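Local atomic coordinates of putative histidinol-phosphate aminotransferase (Burkholderia pseudomallei, PDB entry 3P1T), a protein that probably transfers the amino group of L-histidinol phosphate to 2-oxoglutarate with the help of pyridoxal 5'-phosphate, a step in histidine biosynthesis. Residues D233-A236 / L237-A240; A286-R289 / T290-L294; P127-L130 / A131-S134; I251-T254 / L255-R259. All coordinates share one frame; numbering follows the deposited sequence.

All four contacts are local, made between neighbouring turns of one continuous piece of chain, and they illustrate how surroundings tune the same helical pattern. Contact 1 is largely buried on helix 231-241, its carboxylates paired with bases of the same chain, and it touches the second subunit. Contacts 2, 3 and 4 are partly buried. Contact 2 lies on helix 288-296, with arginines and a glutamate outside and Leu291 and Leu294 inside. Contact 3 is a short helix unwinding into a turn beside the seven-stranded sheet, about 41 Å from contact 1 between centres. Contact 4 belongs to helix 244-267, which follows the helix of contact 1, with a sulfate at Arg259.

Contact 1: residues D233-A236 / L237-A240; sequences DLHA and LEAA
Glu238 sits one turn beyond Leu234 and beside His235 on helix 231-241, and its side chain can be followed outward atom by atom. CB rests 3.4 Å from Leu234 O, the carbonyl that accepts the backbone N-H of Glu238 itself (N to O 3.0 Å). From there the chain runs straight, CG anti to the backbone N (chi1 -176°) and CD anti in turn, which carries the carboxylate out alongside the His235 ring, both pointing the same way. Glu238 OE1 comes within 4.1 Å of His235 CD2, carboxylate and imidazole planes being turned 70° apart. The nearer link is a water that donates both to Glu238 OE1 (2.7 Å) and to His235 O (2.9 Å). At the other oxygen, Glu238 OE2 forms salt bridges with Lys59 and Arg55 of helix 52-64, while His235 ND1 turns back to the carbonyl of Thr231. Leu237 packs on Val56 and Leu73; Ala236 touches Leu232 of the second subunit. One carboxylate thus serves two ends: OE2 ties helix 231-241 to helix 52-64 through opposite charge, and OE1 shares a donating water with His235 O, which also accepts Ala239 N.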
ATOM      1  N   ASP A 233       5.302  -8.602  -1.430  1.00 38.04           N
ATOM      2  CA  ASP A 233       6.243  -7.490  -1.409  1.00 37.24           C
ATOM      3  C   ASP A 233       7.273  -7.668  -0.287  1.00 39.21           C
ATOM      4  O   ASP A 233       8.455  -7.388  -0.511  1.00 39.21           O
ATOM      5  CB  ASP A 233       5.500  -6.157  -1.266  1.00 38.50           C
ATOM      6  CG  ASP A 233       4.579  -5.786  -2.419  1.00 47.68           C
ATOM      7  OD1 ASP A 233       4.774  -6.306  -3.529  1.00 46.46           O
ATOM      8  OD2 ASP A 233       3.664  -4.971  -2.204  1.00 59.56           O
ATOM      9  N   LEU A 234       6.847  -8.177   0.882  1.00 34.19           N
ATOM     10  CA  LEU A 234       7.748  -8.438   2.016  1.00 34.65           C
ATOM     11  C   LEU A 234       8.819  -9.496   1.676  1.00 40.08           C
ATOM     12  O   LEU A 234       9.995  -9.252   1.950  1.00 41.75           O
ATOM     13  CB  LEU A 234       6.981  -8.889   3.264  1.00 34.33           C
ATOM     14  CG  LEU A 234       6.156  -7.842   4.025  1.00 35.82           C
ATOM     15  CD1 LEU A 234       5.301  -8.515   5.048  1.00 35.36           C
ATOM     16  CD2 LEU A 234       7.026  -6.818   4.691  1.00 35.26           C
ATOM     17  N   HIS A 235       8.439 -10.635   1.056  1.00 35.73           N
ATOM     18  CA  HIS A 235       9.425 -11.663   0.674  1.00 36.26           C
ATOM     19  C   HIS A 235      10.322 -11.174  -0.458  1.00 40.69           C
ATOM     20  O   HIS A 235      11.483 -11.568  -0.515  1.00 42.17           O
ATOM     21  CB  HIS A 235       8.763 -12.985   0.292  1.00 37.28           C
ATOM     22  CG  HIS A 235       8.243 -13.704   1.500  1.00 41.10           C
ATOM     23  ND1 HIS A 235       7.018 -13.384   2.060  1.00 42.08           N
ATOM     24  CD2 HIS A 235       8.844 -14.630   2.281  1.00 42.89           C
ATOM     25  CE1 HIS A 235       6.898 -14.149   3.128  1.00 41.25           C
ATOM     26  NE2 HIS A 235       7.972 -14.911   3.306  1.00 42.45           N
ATOM     27  N   ALA A 236       9.805 -10.283  -1.313  1.00 36.24           N
ATOM     28  CA  ALA A 236      10.571  -9.690  -2.400  1.00 35.71           C
ATOM     29  C   ALA A 236      11.669  -8.784  -1.821  1.00 42.80           C
ATOM     30  O   ALA A 236      12.865  -9.016  -2.080  1.00 43.92           O
ATOM     31  CB  ALA A 236       9.656  -8.915  -3.330  1.00 34.71           C
ATOM     32  N   LEU A 237      11.260  -7.825  -0.953  1.00 38.58           N
ATOM     33  CA  LEU A 237      12.150  -6.884  -0.288  1.00 38.26           C
ATOM     34  C   LEU A 237      13.229  -7.624   0.504  1.00 46.13           C
ATOM     35  O   LEU A 237      14.418  -7.284   0.375  1.00 47.15           O
ATOM     36  CB  LEU A 237      11.362  -5.943   0.631  1.00 37.23           C
ATOM     37  CG  LEU A 237      12.190  -4.954   1.449  1.00 41.77           C
ATOM     38  CD1 LEU A 237      12.971  -4.033   0.567  1.00 42.30           C
ATOM     39  CD2 LEU A 237      11.327  -4.169   2.376  1.00 42.74           C
ATOM     40  N   GLU A 238      12.824  -8.656   1.272  1.00 42.32           N
ATOM     41  CA  GLU A 238      13.750  -9.452   2.067  1.00 43.25           C
ATOM     42  C   GLU A 238      14.886 -10.040   1.199  1.00 50.95           C
ATOM     43  O   GLU A 238      16.045  -9.970   1.607  1.00 51.79           O
ATOM     44  CB  GLU A 238      12.998 -10.567   2.767  1.00 44.41           C
ATOM     45  CG  GLU A 238      13.870 -11.375   3.695  1.00 49.70           C
ATOM     46  CD  GLU A 238      13.126 -12.432   4.469  1.00 62.01           C
ATOM     47  OE1 GLU A 238      12.239 -13.095   3.878  1.00 38.11           O
ATOM     48  OE2 GLU A 238      13.445 -12.602   5.669  1.00 60.45           O
ATOM     49  N   ALA A 239      14.548 -10.588   0.011  1.00 48.09           N
ATOM     50  CA  ALA A 239      15.501 -11.166  -0.932  1.00 48.67           C
ATOM     51  C   ALA A 239      16.367 -10.086  -1.566  1.00 53.13           C
ATOM     52  O   ALA A 239      17.556 -10.315  -1.762  1.00 53.53           O
ATOM     53  CB  ALA A 239      14.764 -11.943  -2.008  1.00 49.35           C
ATOM     54  N   ALA A 240      15.790  -8.898  -1.849  1.00 48.93           N
ATOM     55  CA  ALA A 240      16.523  -7.784  -2.456  1.00 48.29           C
ATOM     56  C   ALA A 240      17.594  -7.219  -1.515  1.00 55.10           C
ATOM     57  O   ALA A 240      18.576  -6.643  -1.998  1.00 57.71           O
ATOM     58  CB  ALA A 240      15.565  -6.675  -2.858  1.00 47.44           C
TER
HETATM   59  O   HOH W   1      12.136 -13.692   1.271  1.00 29.90           O

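Contact 2: residues A286-R289 / T290-L294; sequences AGER and TLRFL
A turn leading into helix 288-296, which lies against strand 299-303 and helix 320-333, brings Ala286 and Gly287 up to Thr290. Gly287, with its positive phi, presents its carbonyl to Thr290 N (3.3 Å). Thr290 OG1, 3.3 Å from Ala286 CB, is hydrogen-bonded to Asn284 and Tyr333; Asn284 also binds Gly287 O, so one asparagine bonds to both that carbonyl and the threonine hydroxyl. Further along, Arg292 N donates to Glu288 O (2.9 Å). The Arg292 side chain leaves extended and then bends at chi3 (60°), which swings its guanidinium back toward the preceding turn: Arg289 CA and Glu288 O lie over one face, and Arg292 NH2 is 3.6 Å from Arg289 CG, so that the guanidinium meets the aliphatic part of Arg289. Glu288 is bent at chi2 (58°) and crosses Leu291 at about a right angle, setting Glu288 OE1 3.4 Å from Leu291 CD1. Its OE2 forms a salt bridge with Arg295, two turns on, while a water joins it only weakly to Arg292 NH1. Glu288 OE2 and Arg292 NH1 themselves stay 5.1 Å apart; any attraction between them probably acts only at longer range, while the guanidinium of Arg292 lays one face on the preceding turn.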
ATOM      1  N   ALA A 286      15.695  22.509 -29.091  1.00 53.17           N
ATOM      2  CA  ALA A 286      14.862  22.032 -30.193  1.00 53.22           C
ATOM      3  C   ALA A 286      13.442  21.595 -29.740  1.00 56.64           C
ATOM      4  O   ALA A 286      12.546  21.455 -30.583  1.00 58.16           O
ATOM      5  CB  ALA A 286      15.554  20.877 -30.879  1.00 54.07           C
ATOM      6  N   GLY A 287      13.261  21.390 -28.437  1.00 50.03           N
ATOM      7  CA  GLY A 287      11.986  21.018 -27.845  1.00 48.78           C
ATOM      8  C   GLY A 287      11.488  19.649 -28.247  1.00 54.25           C
ATOM      9  O   GLY A 287      12.268  18.696 -28.306  1.00 55.32           O
ATOM     10  N   GLU A 288      10.179  19.565 -28.555  1.00 51.32           N
ATOM     11  CA  GLU A 288       9.446  18.365 -28.968  1.00 50.97           C
ATOM     12  C   GLU A 288      10.080  17.676 -30.203  1.00 56.49           C
ATOM     13  O   GLU A 288      10.060  16.446 -30.268  1.00 56.54           O
ATOM     14  CB  GLU A 288       7.975  18.716 -29.271  1.00 52.40           C
ATOM     15  CG  GLU A 288       7.052  17.518 -29.488  1.00 60.46           C
ATOM     16  CD  GLU A 288       6.941  16.506 -28.359  1.00 80.73           C
ATOM     17  OE1 GLU A 288       6.966  16.907 -27.170  1.00 81.40           O
ATOM     18  OE2 GLU A 288       6.781  15.306 -28.678  1.00 68.84           O
ATOM     19  N   ARG A 289      10.659  18.450 -31.144  1.00 54.06           N
ATOM     20  CA  ARG A 289      11.310  17.935 -32.355  1.00 54.80           C
ATOM     21  C   ARG A 289      12.281  16.781 -32.030  1.00 57.55           C
ATOM     22  O   ARG A 289      12.332  15.802 -32.774  1.00 59.53           O
ATOM     23  CB  ARG A 289      12.069  19.069 -33.068  1.00 57.88           C
ATOM     24  CG  ARG A 289      12.358  18.808 -34.546  1.00 71.16           C
ATOM     25  CD  ARG A 289      13.243  19.889 -35.133  1.00 82.59           C
ATOM     26  NE  ARG A 289      14.661  19.521 -35.100  1.00 93.75           N
ATOM     27  CZ  ARG A 289      15.665  20.386 -34.974  1.00107.65           C
ATOM     28  NH1 ARG A 289      15.419  21.681 -34.811  1.00 91.90           N
ATOM     29  NH2 ARG A 289      16.922  19.957 -34.967  1.00 94.77           N
ATOM     30  N   THR A 290      13.018  16.887 -30.911  1.00 51.15           N
ATOM     31  CA  THR A 290      13.993  15.893 -30.470  1.00 49.94           C
ATOM     32  C   THR A 290      13.282  14.632 -29.997  1.00 53.65           C
ATOM     33  O   THR A 290      13.678  13.533 -30.382  1.00 53.07           O
ATOM     34  CB  THR A 290      14.860  16.483 -29.362  1.00 51.89           C
ATOM     35  OG1 THR A 290      15.379  17.738 -29.799  1.00 50.00           O
ATOM     36  CG2 THR A 290      15.995  15.556 -28.944  1.00 47.68           C
ATOM     37  N   LEU A 291      12.252  14.790 -29.144  1.00 50.87           N
ATOM     38  CA  LEU A 291      11.471  13.681 -28.582  1.00 50.38           C
ATOM     39  C   LEU A 291      10.794  12.875 -29.705  1.00 56.77           C
ATOM     40  O   LEU A 291      10.849  11.647 -29.699  1.00 56.31           O
ATOM     41  CB  LEU A 291      10.433  14.204 -27.586  1.00 49.02           C
ATOM     42  CG  LEU A 291      10.974  14.944 -26.378  1.00 53.11           C
ATOM     43  CD1 LEU A 291       9.913  15.844 -25.802  1.00 53.06           C
ATOM     44  CD2 LEU A 291      11.522  13.978 -25.313  1.00 55.15           C
ATOM     45  N   ARG A 292      10.223  13.581 -30.696  1.00 55.23           N
ATOM     46  CA  ARG A 292       9.561  13.006 -31.870  1.00 55.77           C
ATOM     47  C   ARG A 292      10.578  12.187 -32.698  1.00 61.10           C
ATOM     48  O   ARG A 292      10.262  11.058 -33.087  1.00 62.38           O
ATOM     49  CB  ARG A 292       8.923  14.135 -32.696  1.00 53.89           C
ATOM     50  CG  ARG A 292       8.119  13.683 -33.903  1.00 63.74           C
ATOM     51  CD  ARG A 292       7.274  14.796 -34.515  1.00 81.94           C
ATOM     52  NE  ARG A 292       8.042  15.960 -34.987  1.00 97.25           N
ATOM     53  CZ  ARG A 292       8.069  17.147 -34.377  1.00112.41           C
ATOM     54  NH1 ARG A 292       7.368  17.348 -33.266  1.00 99.61           N
ATOM     55  NH2 ARG A 292       8.790  18.141 -34.879  1.00 97.34           N
ATOM     56  N   PHE A 293      11.801  12.735 -32.916  1.00 56.77           N
ATOM     57  CA  PHE A 293      12.922  12.092 -33.618  1.00 57.22           C
ATOM     58  C   PHE A 293      13.323  10.765 -32.945  1.00 61.08           C
ATOM     59  O   PHE A 293      13.477   9.749 -33.619  1.00 61.22           O
ATOM     60  CB  PHE A 293      14.132  13.046 -33.648  1.00 59.31           C
ATOM     61  CG  PHE A 293      15.408  12.478 -34.236  1.00 61.26           C
ATOM     62  CD1 PHE A 293      16.334  11.825 -33.430  1.00 63.20           C
ATOM     63  CD2 PHE A 293      15.700  12.635 -35.587  1.00 64.39           C
ATOM     64  CE1 PHE A 293      17.501  11.292 -33.976  1.00 64.97           C
ATOM     65  CE2 PHE A 293      16.894  12.146 -36.123  1.00 68.14           C
ATOM     66  CZ  PHE A 293      17.778  11.461 -35.318  1.00 65.84           C
ATOM     67  N   LEU A 294      13.527  10.801 -31.626  1.00 57.56           N
ATOM     68  CA  LEU A 294      13.902   9.652 -30.820  1.00 56.97           C
ATOM     69  C   LEU A 294      12.757   8.618 -30.757  1.00 62.78           C
ATOM     70  O   LEU A 294      13.061   7.426 -30.776  1.00 63.18           O
ATOM     71  CB  LEU A 294      14.316  10.086 -29.397  1.00 55.54           C
ATOM     72  CG  LEU A 294      15.613  10.910 -29.259  1.00 59.42           C
ATOM     73  CD1 LEU A 294      15.830  11.346 -27.821  1.00 57.33           C
ATOM     74  CD2 LEU A 294      16.843  10.145 -29.772  1.00 60.11           C
TER
HETATM   75  O   HOH W   2       5.288  15.204 -31.638  1.00 51.49           O

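Contact 3: residues P127-L130 / A131-S134; sequences PNDL and AQVS
Gln132 N donates to Asp129 O at 2.9 Å, the firmest bond between residues 127-130 and 131-134. Two weak bonds flank it. Ala131 N reaches back to Pro127 O (3.0 Å) in the helical manner, and Val133 N to Leu130 O (3.4 Å) closes a type I beta turn from Leu130 to Val133. Outward from this backbone, the side chains of Asp129 and Gln132 lie alongside each other and point the same way. The placing of the Gln132 amide is doubtful, because two conformers are modelled; in the one given, NE2 is 3.5 Å from Asn128 O and 3.7 Å from Asp129 OD1. The other oxygen, Asp129 OD2, accepts a hydrogen bond from Gly118 N. On the inner side Val133 CG2, anti to its own carbonyl carbon (chi1 167°, which places CG1 anti to N), settles 3.4 Å from Leu130 O and more loosely, at 4.4 Å, from Leu130 CD1. Leu130 itself packs on Ile117, Gln159 and Leu160. The switch from an i to i+4 bond to i to i+3 bonds shows the short helix giving way to a turn, which carries the chain toward strand 137-142 with its leucine and valine inward and its amide at the surface.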
ATOM      1  N   PRO A 127      20.431  30.998  -3.570  1.00 50.19           N
ATOM      2  CA  PRO A 127      20.760  31.444  -2.197  1.00 50.97           C
ATOM      3  C   PRO A 127      19.756  32.420  -1.583  1.00 55.50           C
ATOM      4  O   PRO A 127      19.638  32.443  -0.355  1.00 54.92           O
ATOM      5  CB  PRO A 127      22.105  32.148  -2.365  1.00 54.06           C
ATOM      6  CG  PRO A 127      22.677  31.599  -3.629  1.00 58.07           C
ATOM      7  CD  PRO A 127      21.525  31.303  -4.517  1.00 52.43           C
ATOM      8  N   ASN A 128      19.072  33.234  -2.419  1.00 52.95           N
ATOM      9  CA  ASN A 128      18.100  34.237  -1.981  1.00 53.29           C
ATOM     10  C   ASN A 128      16.864  33.577  -1.438  1.00 55.94           C
ATOM     11  O   ASN A 128      16.337  34.043  -0.433  1.00 57.67           O
ATOM     12  CB  ASN A 128      17.721  35.191  -3.118  1.00 56.99           C
ATOM     13  CG  ASN A 128      18.901  35.914  -3.712  1.00 79.77           C
ATOM     14  OD1 ASN A 128      19.648  36.621  -3.022  1.00 73.11           O
ATOM     15  ND2 ASN A 128      19.114  35.720  -5.003  1.00 73.04           N
ATOM     16  N   ASP A 129      16.400  32.503  -2.091  1.00 49.71           N
ATOM     17  CA  ASP A 129      15.246  31.735  -1.642  1.00 48.20           C
ATOM     18  C   ASP A 129      15.634  30.884  -0.416  1.00 52.75           C
ATOM     19  O   ASP A 129      14.868  30.796   0.538  1.00 53.25           O
ATOM     20  CB  ASP A 129      14.694  30.854  -2.780  1.00 48.59           C
ATOM     21  CG  ASP A 129      14.082  31.598  -3.954  1.00 55.43           C
ATOM     22  OD1 ASP A 129      13.524  32.705  -3.736  1.00 56.81           O
ATOM     23  OD2 ASP A 129      14.068  31.033  -5.073  1.00 56.68           O
ATOM     24  N   LEU A 130      16.848  30.306  -0.426  1.00 48.57           N
ATOM     25  CA  LEU A 130      17.382  29.469   0.646  1.00 47.27           C
ATOM     26  C   LEU A 130      17.514  30.272   1.946  1.00 52.24           C
ATOM     27  O   LEU A 130      17.337  29.723   3.027  1.00 51.43           O
ATOM     28  CB  LEU A 130      18.727  28.912   0.189  1.00 47.23           C
ATOM     29  CG  LEU A 130      19.305  27.714   0.923  1.00 51.10           C
ATOM     30  CD1 LEU A 130      18.305  26.587   1.039  1.00 49.21           C
ATOM     31  CD2 LEU A 130      20.568  27.212   0.218  1.00 51.53           C
ATOM     32  N   ALA A 131      17.730  31.581   1.828  1.00 50.20           N
ATOM     33  CA  ALA A 131      17.821  32.511   2.953  1.00 50.51           C
ATOM     34  C   ALA A 131      16.442  32.795   3.577  1.00 54.74           C
ATOM     35  O   ALA A 131      16.398  33.315   4.695  1.00 55.56           O
ATOM     36  CB  ALA A 131      18.443  33.815   2.488  1.00 52.00           C
ATOM     37  N   GLN A 132      15.332  32.475   2.858  1.00 49.62           N
ATOM     38  CA  GLN A 132      13.968  32.727   3.326  0.50 48.64           C
ATOM     39  C   GLN A 132      13.467  31.547   4.174  1.00 52.28           C
ATOM     40  O   GLN A 132      12.377  31.633   4.751  1.00 53.20           O
ATOM     41  CB  GLN A 132      13.005  33.013   2.151  0.50 49.12           C
ATOM     42  CG  GLN A 132      13.252  34.371   1.466  0.50 51.29           C
ATOM     43  CD  GLN A 132      12.336  34.657   0.293  0.50 49.87           C
ATOM     44  OE1 GLN A 132      11.106  34.770   0.430  0.50 43.34           O
ATOM     45  NE2 GLN A 132      12.930  34.888  -0.869  0.50 27.43           N
ATOM     46  N   VAL A 133      14.260  30.459   4.278  1.00 47.09           N
ATOM     47  CA  VAL A 133      13.904  29.282   5.091  1.00 45.23           C
ATOM     48  C   VAL A 133      13.876  29.708   6.566  1.00 50.97           C
ATOM     49  O   VAL A 133      14.825  30.364   7.006  1.00 52.01           O
ATOM     50  CB  VAL A 133      14.891  28.110   4.838  1.00 47.82           C
ATOM     51  CG1 VAL A 133      14.744  27.007   5.886  1.00 47.16           C
ATOM     52  CG2 VAL A 133      14.731  27.549   3.428  1.00 46.46           C
ATOM     53  N   SER A 134      12.780  29.369   7.314  1.00 47.66           N
ATOM     54  CA  SER A 134      12.584  29.728   8.739  1.00 47.84           C
ATOM     55  C   SER A 134      12.286  28.498   9.590  1.00 51.31           C
ATOM     56  O   SER A 134      12.072  27.426   9.043  1.00 50.63           O
ATOM     57  CB  SER A 134      11.454  30.743   8.897  1.00 51.75           C
ATOM     58  OG  SER A 134      10.175  30.183   8.649  1.00 62.83           O
TER

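Contact 4: residues I251-T254 / L255-R259; sequences IAKT and LAQRR. With SO4 (sulfate ion), chain E.
Four successive i to i+4 bonds join residues 251-254 to 255-259, running from Ile251 O to Leu255 N (2.9 Å) through to Thr254 O to Arg258 N (2.8 Å), the regular ladder of an alpha helix. This is helix 244-267, the longest of the chain; a long helix at this point, leading from the large domain to the small one, is consistent with the fold type I architecture of pyridoxal-phosphate-dependent aminotransferases. Leu255 leans back along the helix, its CG beside the backbone N and anti to the carbonyl carbon (chi1 -57°), so that CG comes 3.3 Å from Ile251 O and meets Ile251 CG2 at 4.4 Å. Gln257 starts out in the same way, putting CB and CG over Lys253 O, each at 3.4 Å, but a bend at chi2 turns its amide so that OE1 accepts from Arg260, on the same helix, and from Asn323 of helix 320-333. Thr254 keeps its hydroxyl on the helix itself, bonded to the carbonyl of His250, while it packs on Tyr176. Arg258 has CB against Thr254 O, and its NH1 links the helix to the carbonyls of Ala277 and Tyr176. Arg259, exposed at the surface, curls through bends at chi2 and chi3 and forms a salt bridge with Asp263 through NH1. Its guanidinium also meets a sulfate, probably from the crystallisation liquor, edge-on: the sulfur lies in the guanidinium plane, with Arg259 NH1 donating to sulfate O3 at 3.1 Å and Arg259 NH2 to sulfate O2 at 3.0 Å.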
ATOM      1  N   ILE A 251      25.494  -0.780  -9.819  1.00 44.00           N
ATOM      2  CA  ILE A 251      25.958   0.559  -9.454  1.00 43.11           C
ATOM      3  C   ILE A 251      27.236   0.876 -10.244  1.00 50.68           C
ATOM      4  O   ILE A 251      27.294   1.925 -10.892  1.00 51.46           O
ATOM      5  CB  ILE A 251      26.166   0.655  -7.911  1.00 45.04           C
ATOM      6  CG1 ILE A 251      24.779   0.702  -7.195  1.00 43.83           C
ATOM      7  CG2 ILE A 251      27.036   1.865  -7.525  1.00 42.78           C
ATOM      8  CD1 ILE A 251      24.797   0.524  -5.666  1.00 46.06           C
ATOM      9  N   ALA A 252      28.220  -0.057 -10.237  1.00 47.61           N
ATOM     10  CA  ALA A 252      29.504   0.088 -10.918  1.00 48.43           C
ATOM     11  C   ALA A 252      29.321   0.331 -12.421  1.00 54.77           C
ATOM     12  O   ALA A 252      29.912   1.276 -12.960  1.00 56.04           O
ATOM     13  CB  ALA A 252      30.360  -1.147 -10.687  1.00 49.92           C
ATOM     14  N   LYS A 253      28.473  -0.492 -13.075  1.00 51.50           N
ATOM     15  CA  LYS A 253      28.155  -0.413 -14.507  1.00 51.47           C
ATOM     16  C   LYS A 253      27.440   0.906 -14.815  1.00 54.62           C
ATOM     17  O   LYS A 253      27.772   1.543 -15.815  1.00 55.65           O
ATOM     18  CB  LYS A 253      27.293  -1.625 -14.916  1.00 53.81           C
ATOM     19  CG  LYS A 253      26.898  -1.739 -16.388  1.00 56.59           C
ATOM     20  CD  LYS A 253      26.101  -3.031 -16.587  1.00 65.58           C
ATOM     21  CE  LYS A 253      25.533  -3.192 -17.971  1.00 78.94           C
ATOM     22  NZ  LYS A 253      24.825  -4.495 -18.125  1.00 86.83           N
ATOM     23  N   THR A 254      26.504   1.336 -13.948  1.00 49.01           N
ATOM     24  CA  THR A 254      25.779   2.585 -14.142  1.00 48.20           C
ATOM     25  C   THR A 254      26.759   3.785 -14.078  1.00 55.15           C
ATOM     26  O   THR A 254      26.667   4.649 -14.953  1.00 57.14           O
ATOM     27  CB  THR A 254      24.645   2.718 -13.135  1.00 50.26           C
ATOM     28  OG1 THR A 254      23.729   1.640 -13.347  1.00 46.70           O
ATOM     29  CG2 THR A 254      23.902   4.024 -13.277  1.00 47.30           C
ATOM     30  N   LEU A 255      27.706   3.819 -13.095  1.00 50.19           N
ATOM     31  CA  LEU A 255      28.685   4.914 -12.962  1.00 49.28           C
ATOM     32  C   LEU A 255      29.589   5.026 -14.210  1.00 52.80           C
ATOM     33  O   LEU A 255      29.944   6.141 -14.632  1.00 52.69           O
ATOM     34  CB  LEU A 255      29.586   4.761 -11.705  1.00 49.48           C
ATOM     35  CG  LEU A 255      28.967   4.651 -10.288  1.00 52.60           C
ATOM     36  CD1 LEU A 255      30.033   4.824  -9.218  1.00 52.52           C
ATOM     37  CD2 LEU A 255      27.885   5.656 -10.046  1.00 52.44           C
ATOM     38  N   ALA A 256      29.973   3.871 -14.778  1.00 48.55           N
ATOM     39  CA  ALA A 256      30.845   3.769 -15.958  1.00 48.99           C
ATOM     40  C   ALA A 256      30.098   4.163 -17.238  1.00 53.21           C
ATOM     41  O   ALA A 256      30.670   4.871 -18.073  1.00 53.85           O
ATOM     42  CB  ALA A 256      31.391   2.353 -16.088  1.00 49.95           C
ATOM     43  N   GLN A 257      28.830   3.712 -17.391  1.00 48.79           N
ATOM     44  CA  GLN A 257      27.997   4.035 -18.550  1.00 47.95           C
ATOM     45  C   GLN A 257      27.558   5.514 -18.501  1.00 51.06           C
ATOM     46  O   GLN A 257      27.499   6.147 -19.563  1.00 52.70           O
ATOM     47  CB  GLN A 257      26.789   3.106 -18.651  1.00 48.04           C
ATOM     48  CG  GLN A 257      27.114   1.699 -19.129  1.00 51.85           C
ATOM     49  CD  GLN A 257      27.605   1.665 -20.558  1.00 65.17           C
ATOM     50  OE1 GLN A 257      26.912   2.080 -21.498  1.00 57.36           O
ATOM     51  NE2 GLN A 257      28.816   1.158 -20.748  1.00 51.86           N
ATOM     52  N   ARG A 258      27.336   6.082 -17.288  1.00 44.19           N
ATOM     53  CA  ARG A 258      27.015   7.512 -17.103  1.00 43.21           C
ATOM     54  C   ARG A 258      28.200   8.377 -17.599  1.00 49.84           C
ATOM     55  O   ARG A 258      28.004   9.376 -18.297  1.00 50.15           O
ATOM     56  CB  ARG A 258      26.685   7.815 -15.634  1.00 40.30           C
ATOM     57  CG  ARG A 258      26.158   9.227 -15.367  1.00 45.61           C
ATOM     58  CD  ARG A 258      25.857   9.447 -13.887  1.00 42.22           C
ATOM     59  NE  ARG A 258      27.055   9.382 -13.040  1.00 44.92           N
ATOM     60  CZ  ARG A 258      27.047   9.197 -11.720  1.00 56.93           C
ATOM     61  NH1 ARG A 258      25.905   9.025 -11.074  1.00 52.44           N
ATOM     62  NH2 ARG A 258      28.184   9.149 -11.045  1.00 41.57           N
ATOM     63  N   ARG A 259      29.429   7.941 -17.291  1.00 47.10           N
ATOM     64  CA  ARG A 259      30.638   8.621 -17.716  1.00 47.62           C
ATOM     65  C   ARG A 259      30.747   8.542 -19.257  1.00 53.54           C
ATOM     66  O   ARG A 259      30.962   9.583 -19.893  1.00 54.23           O
ATOM     67  CB  ARG A 259      31.860   8.013 -17.000  1.00 46.89           C
ATOM     68  CG  ARG A 259      33.248   8.520 -17.445  1.00 60.71           C
ATOM     69  CD  ARG A 259      33.425  10.032 -17.438  1.00 75.73           C
ATOM     70  NE  ARG A 259      33.276  10.617 -16.112  1.00 89.72           N
ATOM     71  CZ  ARG A 259      32.931  11.877 -15.901  1.00113.26           C
ATOM     72  NH1 ARG A 259      32.660  12.680 -16.925  1.00104.85           N
ATOM     73  NH2 ARG A 259      32.815  12.339 -14.662  1.00107.55           N
TER
HETATM   74  S   SO4 E 338      31.117  15.698 -14.913  1.00100.95           S
HETATM   75  O1  SO4 E 338      30.964  17.114 -14.580  1.00105.70           O
HETATM   76  O2  SO4 E 338      31.760  15.009 -13.760  1.00105.63           O
HETATM   77  O3  SO4 E 338      31.970  15.591 -16.096  1.00107.41           O
HETATM   78  O4  SO4 E 338      29.798  15.089 -15.232  1.00105.98           O